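Kcn28 (Kitasatospora, PDB 6J32) is a two-domain protein of the GT-B fold, built on two parallel Rossmann-like sheets, with a C-terminal half related to erythromycin biosynthesis protein CIII. Local coordinates at residues B[112-117]-B[180-185]; B[10-15]-B[106-111]; B[291-296]-B[311-316]; B[261-266]-B[283-288]; B[135-140]-B[195-200]. All coordinates share one frame; numbering follows the deposited sequence.

Contact 1 of 5, residues B[112-117]-B[180-185]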
# COMPACT_ATOMS: atom_id res chain seq x y z
N LEU B 112 11.91 16.48 -8.79
CA LEU B 112 10.82 15.67 -9.32
C LEU B 112 9.45 16.14 -8.86
O LEU B 112 8.45 15.54 -9.24
CB LEU B 112 11.00 14.20 -8.93
CG LEU B 112 12.14 13.41 -9.60
CD1 LEU B 112 12.09 11.95 -9.18
CD2 LEU B 112 12.08 13.53 -11.11
N ALA B 113 9.37 17.20 -8.06
CA ALA B 113 8.11 17.72 -7.56
C ALA B 113 7.82 19.11 -8.12
O ALA B 113 7.28 19.98 -7.44
CB ALA B 113 8.08 17.75 -6.04
N TYR B 114 8.16 19.32 -9.40
CA TYR B 114 7.90 20.59 -10.06
C TYR B 114 6.42 20.97 -10.16
O TYR B 114 6.13 22.15 -10.37
CB TYR B 114 8.53 20.60 -11.46
CG TYR B 114 8.13 19.44 -12.35
CD1 TYR B 114 7.02 19.52 -13.18
CD2 TYR B 114 8.88 18.27 -12.36
CE1 TYR B 114 6.65 18.47 -13.99
CE2 TYR B 114 8.52 17.21 -13.17
CZ TYR B 114 7.40 17.31 -13.99
OH TYR B 114 7.05 16.26 -14.80
N PRO B 115 5.44 20.04 -10.03
CA PRO B 115 4.05 20.51 -9.91
C PRO B 115 3.85 21.54 -8.82
O PRO B 115 2.96 22.39 -8.93
CB PRO B 115 3.28 19.22 -9.62
CG PRO B 115 4.01 18.21 -10.38
CD PRO B 115 5.48 18.58 -10.26
N ALA B 116 4.68 21.51 -7.77
CA ALA B 116 4.63 22.55 -6.75
C ALA B 116 4.97 23.91 -7.34
O ALA B 116 4.43 24.93 -6.89
CB ALA B 116 5.58 22.22 -5.61
N ARG B 117 5.88 23.96 -8.32
CA ARG B 117 6.17 25.24 -8.96
C ARG B 117 4.97 25.74 -9.75
O ARG B 117 4.65 26.93 -9.72
CB ARG B 117 7.38 25.12 -9.88
CG ARG B 117 7.74 26.44 -10.52
CD ARG B 117 8.72 26.32 -11.67
NE ARG B 117 9.03 27.65 -12.20
CZ ARG B 117 9.85 27.89 -13.21
NH1 ARG B 117 10.47 26.89 -13.82
NH2 ARG B 117 10.06 29.14 -13.61
N ASP B 180 11.76 24.22 -19.89
CA ASP B 180 12.14 25.33 -19.03
C ASP B 180 11.54 25.17 -17.64
O ASP B 180 12.26 25.18 -16.64
CB ASP B 180 11.73 26.66 -19.67
CG ASP B 180 12.72 27.13 -20.71
OD1 ASP B 180 13.65 26.36 -21.05
OD2 ASP B 180 12.58 28.28 -21.19
N LEU B 181 10.23 25.02 -17.56
CA LEU B 181 9.65 24.50 -16.34
C LEU B 181 10.08 23.05 -16.20
O LEU B 181 9.84 22.25 -17.12
CB LEU B 181 8.12 24.62 -16.36
CG LEU B 181 7.40 24.12 -15.11
CD1 LEU B 181 6.43 25.19 -14.60
CD2 LEU B 181 6.66 22.82 -15.39
N VAL B 182 10.71 22.74 -15.06
CA VAL B 182 11.38 21.49 -14.67
C VAL B 182 12.87 21.78 -14.53
O VAL B 182 13.45 21.56 -13.46
CB VAL B 182 11.16 20.29 -15.63
CG1 VAL B 182 12.15 19.18 -15.32
CG2 VAL B 182 9.75 19.73 -15.49
N ASN B 183 13.49 22.29 -15.59
CA ASN B 183 14.94 22.43 -15.64
C ASN B 183 15.44 23.87 -15.59
O ASN B 183 16.65 24.08 -15.60
CB ASN B 183 15.49 21.74 -16.90
CG ASN B 183 15.13 20.27 -16.95
OD1 ASN B 183 15.33 19.54 -15.98
ND2 ASN B 183 14.56 19.83 -18.07
N LEU B 184 14.55 24.86 -15.52
CA LEU B 184 14.93 26.26 -15.40
C LEU B 184 14.10 26.92 -14.31
O LEU B 184 13.22 27.75 -14.58
CB LEU B 184 14.76 26.99 -16.74
CG LEU B 184 15.35 28.39 -16.94
CD1 LEU B 184 16.86 28.32 -17.05
CD2 LEU B 184 14.74 29.06 -18.17
N PRO B 185 14.35 26.57 -13.05
CA PRO B 185 13.57 27.16 -11.95
C PRO B 185 13.89 28.63 -11.76
O PRO B 185 14.87 29.17 -12.28
CB PRO B 185 14.00 26.33 -10.73
CG PRO B 185 15.38 25.87 -11.08
CD PRO B 185 15.36 25.62 -12.56

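Contact 2 of 5, residues B[10-15]-B[106-111]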
# COMPACT_ATOMS: atom_id res chain seq x y z
N ILE B 10 6.33 27.52 5.41
CA ILE B 10 7.21 27.01 4.37
C ILE B 10 6.72 25.62 4.00
O ILE B 10 6.58 24.74 4.87
CB ILE B 10 8.68 26.97 4.84
CG1 ILE B 10 9.16 28.37 5.21
CG2 ILE B 10 9.56 26.37 3.75
CD1 ILE B 10 10.53 28.40 5.87
N ALA B 11 6.45 25.40 2.72
CA ALA B 11 5.92 24.14 2.23
C ALA B 11 6.98 23.44 1.39
O ALA B 11 7.40 23.96 0.35
CB ALA B 11 4.64 24.35 1.41
N MET B 12 7.40 22.26 1.84
CA MET B 12 8.33 21.41 1.12
C MET B 12 7.57 20.28 0.44
O MET B 12 6.65 19.70 1.02
CB MET B 12 9.39 20.84 2.08
CG MET B 12 10.30 19.78 1.49
SD MET B 12 11.44 20.45 0.26
CE MET B 12 12.21 18.95 -0.35
N VAL B 13 7.93 20.00 -0.81
CA VAL B 13 7.31 18.93 -1.59
C VAL B 13 8.40 18.05 -2.17
O VAL B 13 9.34 18.55 -2.80
CB VAL B 13 6.43 19.48 -2.74
CG1 VAL B 13 5.66 18.36 -3.39
CG2 VAL B 13 5.49 20.57 -2.23
N SER B 14 8.28 16.73 -1.98
CA SER B 14 9.26 15.80 -2.53
C SER B 14 8.56 14.51 -2.94
O SER B 14 7.33 14.42 -2.95
CB SER B 14 10.39 15.55 -1.52
OG SER B 14 11.45 14.84 -2.14
N VAL B 15 9.36 13.50 -3.26
CA VAL B 15 8.87 12.21 -3.76
C VAL B 15 9.43 11.13 -2.85
O VAL B 15 10.38 11.37 -2.09
CB VAL B 15 9.26 11.99 -5.24
CG1 VAL B 15 8.68 13.10 -6.12
CG2 VAL B 15 10.76 11.92 -5.39
N VAL B 106 6.19 30.33 0.82
CA VAL B 106 7.13 29.90 -0.21
C VAL B 106 6.97 28.40 -0.41
O VAL B 106 6.62 27.66 0.51
CB VAL B 106 8.59 30.28 0.17
CG1 VAL B 106 8.99 29.62 1.48
CG2 VAL B 106 9.56 29.93 -0.95
N PHE B 107 7.21 27.95 -1.64
CA PHE B 107 7.17 26.54 -1.99
C PHE B 107 8.60 26.05 -2.22
O PHE B 107 9.31 26.58 -3.08
CB PHE B 107 6.33 26.29 -3.24
CG PHE B 107 4.92 25.84 -2.95
CD1 PHE B 107 4.68 24.60 -2.38
CD2 PHE B 107 3.84 26.63 -3.29
CE1 PHE B 107 3.39 24.17 -2.12
CE2 PHE B 107 2.54 26.20 -3.04
CZ PHE B 107 2.32 24.97 -2.46
N LEU B 108 9.01 25.04 -1.45
CA LEU B 108 10.24 24.31 -1.69
C LEU B 108 9.88 22.99 -2.35
O LEU B 108 8.99 22.28 -1.87
CB LEU B 108 11.00 24.05 -0.39
CG LEU B 108 11.38 25.20 0.54
CD1 LEU B 108 12.18 24.64 1.70
CD2 LEU B 108 12.19 26.25 -0.20
N TYR B 109 10.57 22.64 -3.43
CA TYR B 109 10.22 21.44 -4.16
C TYR B 109 11.46 20.74 -4.69
O TYR B 109 12.37 21.38 -5.23
CB TYR B 109 9.25 21.74 -5.31
CG TYR B 109 9.79 22.62 -6.42
CD1 TYR B 109 9.75 24.01 -6.31
CD2 TYR B 109 10.32 22.07 -7.57
CE1 TYR B 109 10.23 24.82 -7.32
CE2 TYR B 109 10.81 22.87 -8.59
CZ TYR B 109 10.76 24.24 -8.46
OH TYR B 109 11.25 25.04 -9.47
N ASP B 110 11.48 19.42 -4.54
CA ASP B 110 12.49 18.57 -5.16
C ASP B 110 12.39 18.67 -6.68
O ASP B 110 11.37 19.09 -7.23
CB ASP B 110 12.28 17.13 -4.69
CG ASP B 110 13.24 16.16 -5.34
OD1 ASP B 110 14.41 16.08 -4.90
OD2 ASP B 110 12.82 15.48 -6.29
N VAL B 111 13.47 18.27 -7.36
CA VAL B 111 13.49 18.36 -8.82
C VAL B 111 12.35 17.56 -9.45
O VAL B 111 11.85 17.91 -10.52
CB VAL B 111 14.86 17.89 -9.37
CG1 VAL B 111 15.93 18.94 -9.10
CG2 VAL B 111 15.26 16.56 -8.74

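Contact 3 of 5, residues B[291-296]-B[311-316]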
# COMPACT_ATOMS: atom_id res chain seq x y z
N PRO B 291 25.66 0.56 9.35
CA PRO B 291 25.67 2.02 9.48
C PRO B 291 26.83 2.65 8.73
O PRO B 291 27.93 2.77 9.27
CB PRO B 291 25.78 2.25 10.99
CG PRO B 291 26.29 0.98 11.56
CD PRO B 291 25.89 -0.13 10.63
N GLN B 292 26.58 3.05 7.47
CA GLN B 292 27.66 3.45 6.58
C GLN B 292 28.44 4.63 7.14
O GLN B 292 29.68 4.67 7.05
CB GLN B 292 27.09 3.80 5.21
CG GLN B 292 28.13 4.24 4.20
CD GLN B 292 27.52 4.47 2.84
OE1 GLN B 292 27.61 3.62 1.96
NE2 GLN B 292 26.91 5.63 2.65
N LEU B 293 27.74 5.59 7.74
CA LEU B 293 28.42 6.71 8.38
C LEU B 293 29.28 6.23 9.55
O LEU B 293 30.38 6.73 9.78
CB LEU B 293 27.40 7.74 8.85
CG LEU B 293 26.90 8.75 7.80
CD1 LEU B 293 26.00 9.81 8.44
CD2 LEU B 293 28.06 9.41 7.08
N ALA B 294 28.78 5.24 10.31
CA ALA B 294 29.50 4.75 11.47
C ALA B 294 30.78 4.01 11.06
O ALA B 294 31.82 4.16 11.71
CB ALA B 294 28.61 3.84 12.30
N VAL B 295 30.71 3.19 10.01
CA VAL B 295 31.91 2.49 9.54
C VAL B 295 32.90 3.47 8.94
O VAL B 295 34.12 3.33 9.12
CB VAL B 295 31.52 1.38 8.55
CG1 VAL B 295 32.77 0.83 7.87
CG2 VAL B 295 30.78 0.27 9.26
N LEU B 296 32.41 4.47 8.22
CA LEU B 296 33.26 5.49 7.63
C LEU B 296 34.02 6.28 8.69
O LEU B 296 35.03 6.93 8.37
CB LEU B 296 32.43 6.45 6.78
CG LEU B 296 32.54 6.31 5.26
CD1 LEU B 296 32.99 4.92 4.86
CD2 LEU B 296 31.23 6.66 4.59
N ILE B 311 29.11 9.12 -2.25
CA ILE B 311 30.33 9.86 -2.55
C ILE B 311 30.52 11.01 -1.57
O ILE B 311 31.62 11.23 -1.05
CB ILE B 311 30.30 10.35 -4.01
CG1 ILE B 311 30.56 9.17 -4.95
CG2 ILE B 311 31.33 11.46 -4.23
CD1 ILE B 311 30.65 9.56 -6.39
N GLN B 312 29.45 11.77 -1.31
CA GLN B 312 29.56 12.88 -0.37
C GLN B 312 29.85 12.39 1.04
O GLN B 312 30.51 13.09 1.82
CB GLN B 312 28.28 13.71 -0.39
CG GLN B 312 28.01 14.37 -1.73
CD GLN B 312 27.16 15.62 -1.60
OE1 GLN B 312 27.68 16.73 -1.53
NE2 GLN B 312 25.84 15.44 -1.56
N GLU B 313 29.37 11.19 1.40
CA GLU B 313 29.65 10.66 2.72
C GLU B 313 31.10 10.19 2.84
O GLU B 313 31.74 10.40 3.88
CB GLU B 313 28.67 9.53 3.05
CG GLU B 313 27.31 10.04 3.50
CD GLU B 313 26.30 8.92 3.74
OE1 GLU B 313 26.71 7.74 3.75
OE2 GLU B 313 25.10 9.23 3.93
N GLY B 314 31.63 9.56 1.79
CA GLY B 314 33.05 9.23 1.79
C GLY B 314 33.92 10.47 1.78
O GLY B 314 34.94 10.53 2.46
N LEU B 315 33.52 11.47 1.00
CA LEU B 315 34.25 12.74 0.96
C LEU B 315 34.24 13.42 2.31
O LEU B 315 35.28 13.90 2.79
CB LEU B 315 33.64 13.64 -0.11
CG LEU B 315 34.57 14.04 -1.24
CD1 LEU B 315 33.89 15.06 -2.13
CD2 LEU B 315 35.83 14.63 -0.64
N PHE B 316 33.07 13.50 2.96
CA PHE B 316 32.99 14.17 4.25
C PHE B 316 33.81 13.47 5.31
O PHE B 316 34.33 14.12 6.23
CB PHE B 316 31.54 14.28 4.70
CG PHE B 316 31.37 15.00 6.01
CD1 PHE B 316 31.43 16.38 6.06
CD2 PHE B 316 31.18 14.29 7.18
CE1 PHE B 316 31.29 17.05 7.27
CE2 PHE B 316 31.04 14.95 8.39
CZ PHE B 316 31.10 16.33 8.44

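Contact 4 of 5, residues B[261-266]-B[283-288]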
# COMPACT_ATOMS: atom_id res chain seq x y z
N ASP B 261 46.01 -7.74 7.79
CA ASP B 261 46.18 -6.47 8.47
C ASP B 261 44.98 -5.54 8.30
O ASP B 261 44.82 -4.61 9.09
CB ASP B 261 47.44 -5.79 7.93
CG ASP B 261 47.80 -6.25 6.52
OD1 ASP B 261 47.25 -7.27 6.06
OD2 ASP B 261 48.64 -5.60 5.87
N TRP B 262 44.16 -5.79 7.30
CA TRP B 262 42.95 -5.04 6.99
C TRP B 262 41.71 -5.71 7.57
O TRP B 262 41.68 -6.92 7.79
CB TRP B 262 42.81 -4.89 5.48
CG TRP B 262 43.60 -3.75 4.94
CD1 TRP B 262 44.94 -3.71 4.73
CD2 TRP B 262 43.08 -2.50 4.46
NE1 TRP B 262 45.30 -2.49 4.19
CE2 TRP B 262 44.17 -1.74 4.02
CE3 TRP B 262 41.79 -1.95 4.39
CZ2 TRP B 262 44.02 -0.46 3.50
CZ3 TRP B 262 41.65 -0.68 3.88
CH2 TRP B 262 42.76 0.05 3.44
N HIS B 263 40.68 -4.90 7.85
CA HIS B 263 39.39 -5.39 8.33
C HIS B 263 38.30 -4.95 7.36
O HIS B 263 38.05 -3.75 7.21
CB HIS B 263 39.08 -4.90 9.74
CG HIS B 263 37.89 -5.57 10.36
ND1 HIS B 263 37.76 -6.95 10.40
CD2 HIS B 263 36.77 -5.07 10.93
CE1 HIS B 263 36.62 -7.26 10.99
NE2 HIS B 263 36.00 -6.14 11.32
N LEU B 264 37.68 -5.92 6.69
CA LEU B 264 36.62 -5.66 5.72
C LEU B 264 35.25 -5.65 6.39
O LEU B 264 34.93 -6.56 7.17
CB LEU B 264 36.65 -6.71 4.61
CG LEU B 264 35.45 -6.74 3.66
CD1 LEU B 264 35.28 -5.40 2.97
CD2 LEU B 264 35.60 -7.85 2.64
N VAL B 265 34.47 -4.62 6.10
CA VAL B 265 33.07 -4.52 6.54
C VAL B 265 32.23 -4.46 5.27
O VAL B 265 32.03 -3.40 4.67
CB VAL B 265 32.81 -3.31 7.45
CG1 VAL B 265 31.34 -3.23 7.80
CG2 VAL B 265 33.64 -3.43 8.72
N LEU B 266 31.74 -5.62 4.85
CA LEU B 266 31.01 -5.80 3.59
C LEU B 266 29.50 -5.72 3.81
O LEU B 266 28.96 -6.37 4.72
CB LEU B 266 31.39 -7.14 2.96
CG LEU B 266 30.55 -7.77 1.85
CD1 LEU B 266 30.29 -6.84 0.68
CD2 LEU B 266 31.30 -9.01 1.35
N ASN B 283 38.81 -11.91 9.51
CA ASN B 283 39.08 -10.61 8.91
C ASN B 283 37.84 -9.95 8.33
O ASN B 283 37.77 -8.72 8.26
CB ASN B 283 40.14 -10.77 7.81
CG ASN B 283 41.25 -9.76 7.93
OD1 ASN B 283 41.66 -9.39 9.03
ND2 ASN B 283 41.74 -9.29 6.78
N VAL B 284 36.84 -10.73 7.92
CA VAL B 284 35.70 -10.24 7.15
C VAL B 284 34.44 -10.36 8.00
O VAL B 284 34.11 -11.45 8.48
CB VAL B 284 35.55 -11.00 5.83
CG1 VAL B 284 34.38 -10.44 5.03
CG2 VAL B 284 36.83 -10.92 5.02
N GLU B 285 33.73 -9.25 8.16
CA GLU B 285 32.40 -9.24 8.76
C GLU B 285 31.41 -8.70 7.74
O GLU B 285 31.68 -7.71 7.05
CB GLU B 285 32.39 -8.41 10.05
CG GLU B 285 32.51 -6.90 9.87
CD GLU B 285 32.58 -6.16 11.20
OE1 GLU B 285 33.50 -6.45 11.99
OE2 GLU B 285 31.72 -5.29 11.45
N VAL B 286 30.27 -9.38 7.62
CA VAL B 286 29.35 -9.19 6.50
C VAL B 286 27.95 -8.90 7.02
O VAL B 286 27.47 -9.58 7.94
CB VAL B 286 29.34 -10.41 5.57
CG1 VAL B 286 28.10 -10.41 4.68
CG2 VAL B 286 30.61 -10.43 4.72
N HIS B 287 27.30 -7.88 6.45
CA HIS B 287 25.94 -7.49 6.79
C HIS B 287 25.14 -7.25 5.51
O HIS B 287 25.70 -7.01 4.44
CB HIS B 287 25.89 -6.22 7.65
CG HIS B 287 26.37 -6.42 9.05
ND1 HIS B 287 27.71 -6.51 9.38
CD2 HIS B 287 25.69 -6.54 10.21
CE1 HIS B 287 27.83 -6.68 10.68
NE2 HIS B 287 26.62 -6.70 11.21
N ASN B 288 23.81 -7.31 5.65
CA ASN B 288 22.93 -6.82 4.60
C ASN B 288 22.73 -5.32 4.69
O ASN B 288 22.37 -4.69 3.68
CB ASN B 288 21.56 -7.52 4.66
CG ASN B 288 21.67 -9.03 4.57
OD1 ASN B 288 21.82 -9.59 3.48
ND2 ASN B 288 21.58 -9.70 5.71

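Contact 5 of 5, residues B[135-140]-B[195-200]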
# COMPACT_ATOMS: atom_id res chain seq x y z
N VAL B 135 22.84 19.54 -11.25
CA VAL B 135 21.80 19.90 -12.21
C VAL B 135 22.37 19.81 -13.62
O VAL B 135 23.58 19.64 -13.80
CB VAL B 135 21.25 21.31 -11.94
CG1 VAL B 135 20.61 21.37 -10.56
CG2 VAL B 135 22.36 22.34 -12.08
N MET B 136 21.50 19.93 -14.62
CA MET B 136 21.93 19.88 -16.01
C MET B 136 22.29 21.28 -16.47
O MET B 136 21.43 22.17 -16.42
CB MET B 136 20.82 19.32 -16.88
CG MET B 136 20.64 17.82 -16.78
SD MET B 136 19.29 17.24 -17.82
CE MET B 136 18.07 18.51 -17.52
N PRO B 137 23.52 21.53 -16.90
CA PRO B 137 23.85 22.87 -17.40
C PRO B 137 23.06 23.17 -18.65
O PRO B 137 22.70 22.27 -19.43
CB PRO B 137 25.35 22.78 -17.69
CG PRO B 137 25.84 21.65 -16.84
CD PRO B 137 24.71 20.67 -16.81
N GLU B 138 22.78 24.45 -18.86
CA GLU B 138 21.93 24.88 -19.97
C GLU B 138 22.64 24.78 -21.32
O GLU B 138 22.18 25.36 -22.31
CB GLU B 138 21.35 26.26 -19.69
CG GLU B 138 19.81 26.20 -19.57
CD GLU B 138 19.30 25.46 -18.32
OE1 GLU B 138 19.85 24.40 -17.94
OE2 GLU B 138 18.31 25.92 -17.72
N LYS B 139 23.78 24.08 -21.36
CA LYS B 139 24.37 23.67 -22.62
C LYS B 139 24.10 22.21 -22.95
O LYS B 139 24.05 21.85 -24.13
CB LYS B 139 25.88 23.93 -22.62
CG LYS B 139 26.76 22.70 -22.88
CD LYS B 139 27.16 22.00 -21.58
CE LYS B 139 28.04 20.79 -21.86
NZ LYS B 139 29.27 21.18 -22.60
N TYR B 140 23.90 21.35 -21.94
CA TYR B 140 23.58 19.95 -22.20
C TYR B 140 22.18 19.80 -22.79
O TYR B 140 21.95 18.88 -23.59
CB TYR B 140 23.71 19.14 -20.91
CG TYR B 140 23.58 17.63 -21.07
CD1 TYR B 140 24.71 16.82 -21.19
CD2 TYR B 140 22.34 17.01 -21.06
CE1 TYR B 140 24.60 15.44 -21.32
CE2 TYR B 140 22.22 15.64 -21.18
CZ TYR B 140 23.35 14.86 -21.31
OH TYR B 140 23.23 13.49 -21.43
N PHE B 195 32.66 21.22 -7.10
CA PHE B 195 33.60 20.27 -7.69
C PHE B 195 32.98 18.90 -7.94
O PHE B 195 33.65 18.03 -8.50
CB PHE B 195 34.86 20.13 -6.83
CG PHE B 195 34.61 19.78 -5.39
CD1 PHE B 195 34.30 18.48 -5.02
CD2 PHE B 195 34.77 20.74 -4.40
CE1 PHE B 195 34.09 18.16 -3.69
CE2 PHE B 195 34.56 20.42 -3.07
CZ PHE B 195 34.22 19.13 -2.71
N LEU B 196 31.73 18.68 -7.53
CA LEU B 196 30.99 17.49 -7.90
C LEU B 196 29.91 17.79 -8.94
O LEU B 196 29.08 16.92 -9.23
CB LEU B 196 30.37 16.83 -6.66
CG LEU B 196 31.37 16.22 -5.68
CD1 LEU B 196 30.67 15.55 -4.52
CD2 LEU B 196 32.29 15.24 -6.39
N GLN B 197 29.90 18.99 -9.50
CA GLN B 197 28.95 19.38 -10.53
C GLN B 197 29.64 19.42 -11.89
O GLN B 197 30.54 20.25 -12.09
CB GLN B 197 28.33 20.74 -10.22
CG GLN B 197 27.70 21.43 -11.43
CD GLN B 197 26.30 20.92 -11.76
OE1 GLN B 197 25.41 20.92 -10.91
NE2 GLN B 197 26.11 20.49 -13.00
N PRO B 198 29.29 18.54 -12.82
CA PRO B 198 29.91 18.60 -14.15
C PRO B 198 29.56 19.89 -14.86
O PRO B 198 28.43 20.37 -14.79
CB PRO B 198 29.32 17.38 -14.87
CG PRO B 198 28.90 16.45 -13.76
CD PRO B 198 28.41 17.37 -12.68
N ASP B 199 30.55 20.46 -15.56
CA ASP B 199 30.39 21.69 -16.32
C ASP B 199 29.85 22.82 -15.44
O ASP B 199 28.93 23.54 -15.81
CB ASP B 199 29.48 21.47 -17.54
CG ASP B 199 30.11 20.58 -18.59
OD1 ASP B 199 30.33 19.39 -18.30
OD2 ASP B 199 30.38 21.08 -19.70
N ALA B 200 30.46 22.97 -14.26
CA ALA B 200 29.97 23.95 -13.30
C ALA B 200 30.03 25.37 -13.85
O ALA B 200 29.17 26.20 -13.53
CB ALA B 200 30.77 23.86 -12.00

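Contact 1 of 5, residues B[112-117]-B[180-185]
Arg117 reaches for the end of helix 180-183 by laying its CG anti to the backbone N (chi1 -178°) and staying extended out to NE, whereas Tyr114 turns its CG into the crowded position between backbone N and carbonyl carbon (chi1 54°), which swings its ring over to Val182. There the methyl CG2 of Val182 sits 3.3 Å from the centroid of the Tyr114 ring, almost exactly above its centre, in a CH-pi contact. Pro115 CD lies over the opposite face, displaced toward the rim. Leu181 adds its CD2, 4.0 Å from Tyr114 CD1, and its other methyl CD1 lies 3.9 Å from Arg117 CD as the two side chains run antiparallel alongside one another. A long arginine suits this place because its methylenes pack against leucine while its charged end travels on. NH1 donates to Leu184 O at 3.0 Å, yet the bond is bent (130°), and the donor stands above the carbonyl plane. Pro185 CA lies over a face of the guanidinium, 3.6 Å from Arg117 NH1. Tyr109 and Ser127 also touch Arg117, joining this place to the sheet beneath. With a single bent hydrogen bond across it, the contact probably owes much of its hold to apolar packing, while the positive group, set beside carbonyls at a helix's C-terminal end, should be electrostatically welcome.

Contact 2 of 5, residues B[10-15]-B[106-111]
The carbonyl oxygen of Ala11 is held from two points of the neighbouring strand: Leu108 N donates to Ala11 O at 2.6 Å, and Phe107 CA adds a CA-H...O contact to the same oxygen. In return, Leu108 O serves strand 10-13 in the same way, receiving Val13 N at 2.7 Å with Met12 CA close by. Ala11 N to Val106 O and Asp110 N to Val13 O complete the four hydrogen bonds of a parallel ladder, the strands running 17° apart. On one face, Ile10 CG2 meets Leu108 CD1 at 3.7 Å, and the Met12 side chain crosses that of Leu108 at about a right angle, SD lying 3.7 Å from Leu108 CB. Met12 gets there by bending at chi2 (69°). On the other face the small Ala11 leaves room for a ring: its CB lies 3.7 Å from Phe107 CE1, and helix 115-122 packs over Phe107, Tyr109 and Val13. Apolar residues suit both buried faces, and the beta-branched Ile10, Val13 and Val106 also suit an extended strand. Beyond the ladder Ser14 OG approaches Asp110 CB at 3.5 Å, but its hydrogen bond goes to His20 O, while Asp110 OD2 accepts from Leu112 N. Strand 37-42 flanks 10-13 on its other side. In the order 3-2-1-4-5-6-7 the pair are adjacent strands 1 and 4 of a Rossmann-like domain, whose following loops diverge at the topological switch point.

Contact 3 of 5, residues B[291-296]-B[311-316]
Leu296 and Glu313 make the close-packed side of this helix pairing. The methyl CD2 of Leu296 is pressed against the backbone of helix 308-316, 3.8 Å from Glu313 O and 4.1 Å from Gly314 N, and both Leu296 and Gly314 are buried. Leu235 of strand 232-236 lies behind Leu296, so the leucine fills the angle between sheet and helix. The axes of the short helical segments are 10.1 Å apart at closest and inclined at 29°, which makes side chains do most of the bridging. Toward solvent the meeting is thinner and more polar, for Gln292, Leu293 and Glu313 are all partly exposed. Leu293 CD2 rests 3.7 Å from Glu313 CG, crossing the glutamate at about a right angle, an apolar cover for its methylenes. Gln292, extended with CG anti to the backbone N (chi1 179°), carries its amide to the carboxylate: NE2 donates to Glu313 OE1, the two planes standing 82° apart. The modelled separation is too short to be trusted, though the pairing of an amide N-H with a carboxylate oxygen makes chemical sense. Glutamate suits a half-open place, because its stem can pack against leucine while its carboxylate meets a polar partner. The chemistry thus grades from leucine on backbone to a polar pairing; if the doubtful amide-carboxylate bond is real, it would probably ease the carboxylate's charge without a salt bridge.

Contact 4 of 5, residues B[261-266]-B[283-288]
Strands 262-266 and 284-287 run parallel, 11° apart with axes 4.9 Å from each other, and Leu264 and Leu266 each donate to and accept from the partner strand: Leu264 N to Asn283 O, Glu285 N to Leu264 O, Leu266 N to Glu285 O, and His287 N to Leu266 O, the last at 2.8 Å. The main polar event among the side chains is His263 NE2 giving its hydrogen to Glu285 OE1 at 2.6 Å. The oxygen lies in the ring plane at the imidazole edge, the bond is fairly straight (154°), but the donor comes from above the carboxylate plane, the two groups being turned 83° apart. Glu285 arrives there with CG set between its backbone N and carbonyl carbon and the rest of its chain extended, alongside Val265, whose CG2 is 3.8 Å from Glu285 OE2. That second oxygen accepts from Trp224 NE1, so both ends of a buried carboxylate have a partner, and a protonated histidine would probably be stabilised here. On the opposite face the contact is purely aliphatic: Leu264 CD2 meets Val284 CG1 at 3.7 Å and Leu266 CD2 meets Val286 CG2 at 3.7 Å, leucine and valine lying side by side. Helix 247-256 covers that face through Phe256 and Tyr249. Strand 232-236 flanks 262-267 on its other side, while 284-287 is this chain's outermost strand, where Pro155 and Arg156 of the second subunit pack.

Contact 5 of 5, residues B[135-140]-B[195-200]
The amide of Gln197 is used at its edges and meets Val135 with both ends. Its NE2 donates to Val135 O at 2.8 Å, almost straight and with the acceptor in the amide plane, and its OE1 takes the N-H of Val135 at 2.9 Å, in the carbonyl plane and on a lone pair. One side chain therefore pairs with both the N-H and the C=O of a single residue. The remaining hydrogen of NE2 goes to Pro198 O, 2.9 Å away and again in the amide plane, so that three bonds fix the rotation of the group. Gln197 gains this position by bending at chi2 (81°). Glutamine suits the place because its amide offers a donor and an acceptor on a stem long enough to reach Val135. The compact, rigid ring of Pro137 packs next to it: CG lies 3.5 Å from Pro198 O and 3.7 Å from Asp199 CB. Farther out, the exposed Lys139 crosses Asp199 at about a right angle and forms a salt bridge, NZ to OD2 at 3.1 Å, though as a hydrogen bond it is weak. Asp202 brings a second negative charge close to that same carboxylate oxygen, which should make the lysine's charge more welcome. Phe208 and Phe210 of the edge strand 208-210 touch Val135 and Gln197, and Leu196 reaches Met308 and Gln312 of the other sheet's domain. Such pairing of irregular connections, one following strand 127-131 and the other strand 187-190, is in keeping with the loops beside the interdomain cleft of a GT-B fold.

From the N terminus, contact 2 comes first, joining strand 9-13 to strand 106-110 across a long excursion of helices and strands. Contact 1 opens immediately after it, with the helix that follows strand 106-110, and the two touch where Tyr109 meets Arg117 and Pro185. Contacts 1 and 5 cross along the chain, because 135-140 leaves before 180-185 arrives and 195-200 comes later, and they touch where Glu138 meets Leu184. Contacts 4 and 3 then follow in series within the second sheet's domain, each closing a short loop, and Val265 packs on Val295 between them. Phe195 and Leu196 of contact 5 touch Leu315 of contact 3, tying the two halves together.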